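Local coordinates for transcription anti-terminator antagonist UpxZ (Bacteroides uniformis ATCC 8492, PDB 4EPZ), which probably antagonises transcription anti-termination in the regulation of capsular polysaccharide synthesis, at residues 38-41 and 42-46; 77-80 and 81-84; 125-128 and 129-132. One frame throughout, in Å; residues are numbered along the deposited sequence. Where two conformers were deposited one is given.

All three contacts are short-range, each joining residues three or four apart, and they come one after another along an all-helical chain. Contact 1 lies on helix 32-49, contact 2 at the start of helix 80-92, and contact 3 where helix 118-129 gives way to a loop. The first two have centres about 13 Å apart and meet directly through the salt bridge of D46 OD1 with K83 NZ, 3.0 Å, which ties helix 32-49 to helix 80-92 within the UpxZ family region. Contact 3 stands across the chain's centre, its centre about 33 Å from either of the others. Together they sample the middle, the beginning and the end of helices, each with its own local bonding.

Contact 1: 38-41 and 42-46; sequences NKEV and LTRSD
E40 and R44, one helical turn apart, form the charged pair of this stretch of helix 32-49. Their side chains run side by side in the same direction, and the guanidinium of R44 takes hold of a single carboxylate oxygen, E40 OE2, through two nitrogens. The shorter and straighter of the two bonds is from R44 NE, 2.9 Å from E40 OE2; R44 NH2 reaches the same E40 OE2 at 3.3 Å and is more bent. The two flat groups are nearly coplanar, 27° apart, and the NE bond arrives on the anti side of the oxygen. E40 can lie alongside because its CG stands anti to the backbone N (chi1 -168°) and the chain stays extended beyond it. The guanidinium has a second acid mate, since R44 NH1 forms a salt bridge with E11 of helix 5-20.

Backbone bonds of the i to i+4 kind, the signature of an alpha-helix, run beneath: L42 N to N38 O, T43 N to K39 O, R44 N to E40 O and S45 N to V41 O. The pair E40 and R44 is the i, i+4 salt bridge familiar on helix surfaces.

Two hydroxyls fold back on this ladder. T43 OG1 donates to K39 O at 2.9 Å from above the carbonyl plane, and S45 OG donates to V41 O at 2.8 Å. Both carbonyls are thus gripped twice, by hydroxyl and by backbone N-H; at V41 O, S45 OG and S45 N come from opposite faces of its plane.

Apolar contact lies outward: V41 packs against M15 and L42 against Y70.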
# COMPACT_ATOMS: atom_id res chain seq x y z
N ASN A 38 13.52 8.81 -4.04
CA ASN A 38 12.39 8.53 -4.92
C ASN A 38 12.80 7.55 -5.99
O ASN A 38 11.99 6.69 -6.35
CB ASN A 38 11.85 9.80 -5.57
CG ASN A 38 10.85 10.48 -4.70
OD1 ASN A 38 9.67 10.14 -4.70
ND2 ASN A 38 11.32 11.41 -3.90
N LYS A 39 14.06 7.66 -6.48
CA LYS A 39 14.61 6.80 -7.52
C LYS A 39 14.80 5.39 -6.97
O LYS A 39 14.46 4.42 -7.64
CB LYS A 39 15.95 7.36 -8.07
CG LYS A 39 16.62 6.53 -9.18
CD LYS A 39 15.77 6.40 -10.46
CE LYS A 39 16.56 5.81 -11.61
NZ LYS A 39 17.51 6.79 -12.20
N GLU A 40 15.35 5.28 -5.77
CA GLU A 40 15.59 3.97 -5.16
C GLU A 40 14.28 3.22 -4.93
O GLU A 40 14.23 2.01 -5.16
CB GLU A 40 16.35 4.09 -3.85
CG GLU A 40 16.83 2.71 -3.42
CD GLU A 40 17.72 2.63 -2.20
OE1 GLU A 40 18.26 3.68 -1.77
OE2 GLU A 40 17.84 1.51 -1.65
N VAL A 41 13.23 3.92 -4.47
CA VAL A 41 11.91 3.27 -4.27
C VAL A 41 11.39 2.78 -5.65
O VAL A 41 10.93 1.64 -5.74
CB VAL A 41 10.89 4.16 -3.52
CG1 VAL A 41 9.47 3.59 -3.60
CG2 VAL A 41 11.30 4.35 -2.05
N LEU A 42 11.56 3.59 -6.73
CA LEU A 42 11.11 3.15 -8.06
C LEU A 42 11.92 1.94 -8.52
O LEU A 42 11.33 0.94 -8.96
CB LEU A 42 11.23 4.28 -9.09
CG LEU A 42 10.82 3.90 -10.50
CD1 LEU A 42 9.32 3.64 -10.62
CD2 LEU A 42 11.28 4.94 -11.48
N THR A 43 13.25 2.00 -8.37
CA THR A 43 14.17 0.93 -8.77
C THR A 43 13.81 -0.37 -8.08
O THR A 43 13.71 -1.40 -8.75
CB THR A 43 15.61 1.34 -8.52
OG1 THR A 43 15.86 2.54 -9.28
CG2 THR A 43 16.62 0.25 -8.91
N ARG A 44 13.62 -0.32 -6.75
CA ARG A 44 13.25 -1.50 -5.95
C ARG A 44 11.88 -2.07 -6.35
O ARG A 44 11.72 -3.28 -6.45
CB ARG A 44 13.27 -1.17 -4.46
CG ARG A 44 14.70 -1.02 -3.91
CD ARG A 44 14.62 -0.64 -2.45
NE ARG A 44 15.93 -0.64 -1.78
CZ ARG A 44 16.38 -1.62 -1.00
NH1 ARG A 44 15.66 -2.72 -0.82
NH2 ARG A 44 17.55 -1.50 -0.39
N SER A 45 10.91 -1.20 -6.60
CA SER A 45 9.58 -1.61 -7.05
C SER A 45 9.68 -2.31 -8.41
O SER A 45 9.18 -3.42 -8.56
CB SER A 45 8.63 -0.42 -7.11
OG SER A 45 8.51 0.18 -5.84
N ASP A 46 10.42 -1.70 -9.36
CA ASP A 46 10.61 -2.28 -10.68
C ASP A 46 11.30 -3.64 -10.59
O ASP A 46 10.88 -4.58 -11.26
CB ASP A 46 11.39 -1.33 -11.59
CG ASP A 46 10.54 -0.20 -12.16
OD1 ASP A 46 9.28 -0.31 -12.10
OD2 ASP A 46 11.13 0.76 -12.70

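Contact 2: 77-80 and 81-84; sequences NGDK and ERKK
D79 and R82 make the tight part of this contact, where a loop enters helix 80-92. R82 grips the carboxylate side-on with two nitrogens, one to each oxygen: R82 NE to D79 OD1 and R82 NH2 to D79 OD2, both 2.7 Å. Each oxygen is met on its syn side, and the two planes are turned 32° from each other. A bend at chi3 of R82 (66°) brings the guanidinium edge round to the acid. Just before the helix, N77 OD1 accepts from D79 N at 2.9 Å, an Asx turn, and D79 O receives K83 N as the first helical bonds form.

The looser side is bridged by water. One water donates to D79 OD2 and accepts from N77 ND2, with a weak bond from K83 NZ; another links G78 O to R82 N. K83 NZ stays 4.6 Å from D79 OD2, its stronger partner being D46 of helix 32-49.

An alanine at D79 would remove both oxygens and would probably leave the R82 guanidinium without its mate and free to turn. With R82, K83 and K84 in succession, D79 is likely to offset part of the positive charge, as do D46 and E114.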
# COMPACT_ATOMS: atom_id res chain seq x y z
N ASN A 77 7.04 6.27 -15.35
CA ASN A 77 7.52 6.12 -16.74
C ASN A 77 6.37 5.96 -17.75
O ASN A 77 6.61 5.56 -18.89
CB ASN A 77 8.45 4.90 -16.81
CG ASN A 77 7.73 3.56 -16.75
OD1 ASN A 77 6.57 3.46 -16.34
ND2 ASN A 77 8.40 2.51 -17.19
N GLY A 78 5.14 6.25 -17.33
CA GLY A 78 3.95 6.11 -18.18
C GLY A 78 3.28 4.74 -18.16
O GLY A 78 2.22 4.57 -18.77
N ASP A 79 3.87 3.78 -17.43
CA ASP A 79 3.39 2.40 -17.31
C ASP A 79 3.02 2.06 -15.86
O ASP A 79 2.58 0.94 -15.58
CB ASP A 79 4.48 1.44 -17.81
CG ASP A 79 3.97 0.08 -18.28
OD1 ASP A 79 2.88 0.04 -18.92
OD2 ASP A 79 4.67 -0.93 -18.03
N LYS A 80 3.24 3.01 -14.93
CA LYS A 80 2.99 2.75 -13.51
C LYS A 80 1.51 2.41 -13.23
O LYS A 80 1.22 1.48 -12.45
CB LYS A 80 3.44 3.95 -12.67
CG LYS A 80 3.61 3.59 -11.20
CD LYS A 80 4.47 4.63 -10.47
CE LYS A 80 3.70 5.87 -10.13
NZ LYS A 80 4.50 6.80 -9.28
N GLU A 81 0.57 3.15 -13.86
CA GLU A 81 -0.87 2.87 -13.64
C GLU A 81 -1.22 1.45 -14.10
O GLU A 81 -1.92 0.72 -13.39
CB GLU A 81 -1.76 3.90 -14.33
CG GLU A 81 -1.64 5.28 -13.70
CD GLU A 81 -1.91 5.37 -12.20
OE1 GLU A 81 -2.91 4.79 -11.74
OE2 GLU A 81 -1.07 5.97 -11.49
N ARG A 82 -0.71 1.04 -15.28
CA ARG A 82 -0.95 -0.33 -15.76
C ARG A 82 -0.36 -1.34 -14.74
O ARG A 82 -1.03 -2.32 -14.39
CB ARG A 82 -0.29 -0.53 -17.13
CG ARG A 82 -0.57 -1.93 -17.72
CD ARG A 82 0.29 -2.24 -18.94
NE ARG A 82 1.71 -2.33 -18.60
CZ ARG A 82 2.30 -3.37 -18.01
NH1 ARG A 82 1.60 -4.47 -17.74
NH2 ARG A 82 3.59 -3.33 -17.70
N LYS A 83 0.89 -1.12 -14.27
CA LYS A 83 1.52 -2.03 -13.29
C LYS A 83 0.71 -2.09 -11.97
O LYS A 83 0.59 -3.17 -11.38
CB LYS A 83 2.98 -1.62 -12.99
CG LYS A 83 3.94 -1.78 -14.18
CD LYS A 83 5.35 -1.38 -13.68
CE LYS A 83 6.38 -1.37 -14.78
NZ LYS A 83 7.48 -0.43 -14.44
N LYS A 84 0.13 -0.96 -11.52
CA LYS A 84 -0.67 -0.99 -10.29
C LYS A 84 -1.89 -1.89 -10.46
O LYS A 84 -2.23 -2.63 -9.54
CB LYS A 84 -1.08 0.41 -9.85
CG LYS A 84 0.12 1.15 -9.28
CD LYS A 84 -0.28 2.30 -8.39
CE LYS A 84 -0.85 3.46 -9.14
NZ LYS A 84 -1.19 4.59 -8.22
O HOH W 1 7.36 -0.19 -17.84
O HOH W 2 0.03 3.02 -17.33

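Contact 3: 125-128 and 129-132; sequences HQLI and ETWN
The backbone closes helix 118-129 by changing step: E129 N still bonds to H125 O four residues back, whereas T130 N bonds to L127 O and W131 N to I128 O, each only three back. L127 O is the busiest of these acceptors. T130 OG1 also donates to it, at 2.6 Å, lying in the carbonyl plane on a lone pair, while T130 N comes to L127 O from above that plane. The hydroxyl gets there because T130 OG1 sits between the backbone N and carbonyl carbon (chi1 72°). The methyl T130 CG2 rests 3.4 Å from Q126 O.

W131 folds its indole back over the last turn. I128 CA makes a CH-pi contact with the six-membered ring, 4.1 Å from its centroid and 18° off the normal. L127 O approaches the same face of the indole toward its rim, and I128 CG1 meets W131 CZ3 at 4.0 Å. Thus one face of the indole lies against backbone atoms of the last turn.

This surface corner is held between two other helices: I128 and W131 touch I144 of helix 138-152 and M105 of helix 102-115, L127 packs on L108, and H125 NE2 is hydrogen-bonded to E151.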
# COMPACT_ATOMS: atom_id res chain seq x y z
N HIS A 125 -13.19 -1.89 7.70
CA HIS A 125 -13.85 -1.44 8.94
C HIS A 125 -14.18 -2.62 9.88
O HIS A 125 -14.13 -2.44 11.10
CB HIS A 125 -15.08 -0.60 8.65
CG HIS A 125 -14.70 0.79 8.27
ND1 HIS A 125 -14.19 1.69 9.20
CD2 HIS A 125 -14.63 1.36 7.05
CE1 HIS A 125 -13.89 2.79 8.53
NE2 HIS A 125 -14.17 2.65 7.23
N GLN A 126 -14.49 -3.80 9.33
CA GLN A 126 -14.77 -4.99 10.14
C GLN A 126 -13.50 -5.43 10.88
O GLN A 126 -13.58 -5.85 12.04
CB GLN A 126 -15.34 -6.13 9.28
CG GLN A 126 -16.80 -5.93 8.90
CD GLN A 126 -17.35 -7.06 8.07
OE1 GLN A 126 -16.81 -7.42 7.02
NE2 GLN A 126 -18.47 -7.64 8.49
N LEU A 127 -12.33 -5.31 10.22
CA LEU A 127 -11.06 -5.67 10.85
C LEU A 127 -10.77 -4.71 12.00
O LEU A 127 -10.39 -5.12 13.10
CB LEU A 127 -9.91 -5.63 9.84
CG LEU A 127 -9.37 -6.93 9.33
CD1 LEU A 127 -8.09 -6.70 8.59
CD2 LEU A 127 -9.16 -7.97 10.48
N ILE A 128 -11.02 -3.41 11.75
CA ILE A 128 -10.79 -2.38 12.78
C ILE A 128 -11.61 -2.72 14.04
O ILE A 128 -11.09 -2.63 15.16
CB ILE A 128 -11.14 -0.94 12.26
CG1 ILE A 128 -10.11 -0.48 11.22
CG2 ILE A 128 -11.16 0.08 13.43
CD1 ILE A 128 -10.52 0.87 10.44
N GLU A 129 -12.88 -3.11 13.86
CA GLU A 129 -13.82 -3.44 14.95
C GLU A 129 -13.29 -4.59 15.82
O GLU A 129 -13.72 -4.74 16.95
CB GLU A 129 -15.19 -3.84 14.38
CG GLU A 129 -16.06 -2.71 13.87
CD GLU A 129 -17.23 -3.18 13.01
OE1 GLU A 129 -17.87 -4.19 13.38
OE2 GLU A 129 -17.48 -2.54 11.96
N THR A 130 -12.35 -5.40 15.30
CA THR A 130 -11.82 -6.53 16.08
C THR A 130 -10.70 -6.06 17.04
O THR A 130 -10.31 -6.82 17.93
CB THR A 130 -11.30 -7.66 15.19
OG1 THR A 130 -10.07 -7.29 14.55
CG2 THR A 130 -12.36 -8.19 14.23
N TRP A 131 -10.18 -4.83 16.86
CA TRP A 131 -9.09 -4.30 17.69
C TRP A 131 -9.62 -3.67 19.00
O TRP A 131 -10.82 -3.54 19.22
CB TRP A 131 -8.27 -3.27 16.91
CG TRP A 131 -7.68 -3.78 15.63
CD1 TRP A 131 -7.46 -5.09 15.27
CD2 TRP A 131 -7.24 -2.98 14.52
NE1 TRP A 131 -6.88 -5.14 14.03
CE2 TRP A 131 -6.75 -3.87 13.54
CE3 TRP A 131 -7.22 -1.61 14.27
CZ2 TRP A 131 -6.20 -3.40 12.33
CZ3 TRP A 131 -6.65 -1.15 13.10
CH2 TRP A 131 -6.17 -2.04 12.14
N ASN A 132 -8.68 -3.24 19.84
CA ASN A 132 -8.98 -2.69 21.14
C ASN A 132 -8.84 -1.17 21.09
O ASN A 132 -7.73 -0.65 21.02
CB ASN A 132 -8.04 -3.31 22.17
CG ASN A 132 -8.36 -2.94 23.59
OD1 ASN A 132 -9.26 -2.13 23.87
ND2 ASN A 132 -7.60 -3.52 24.52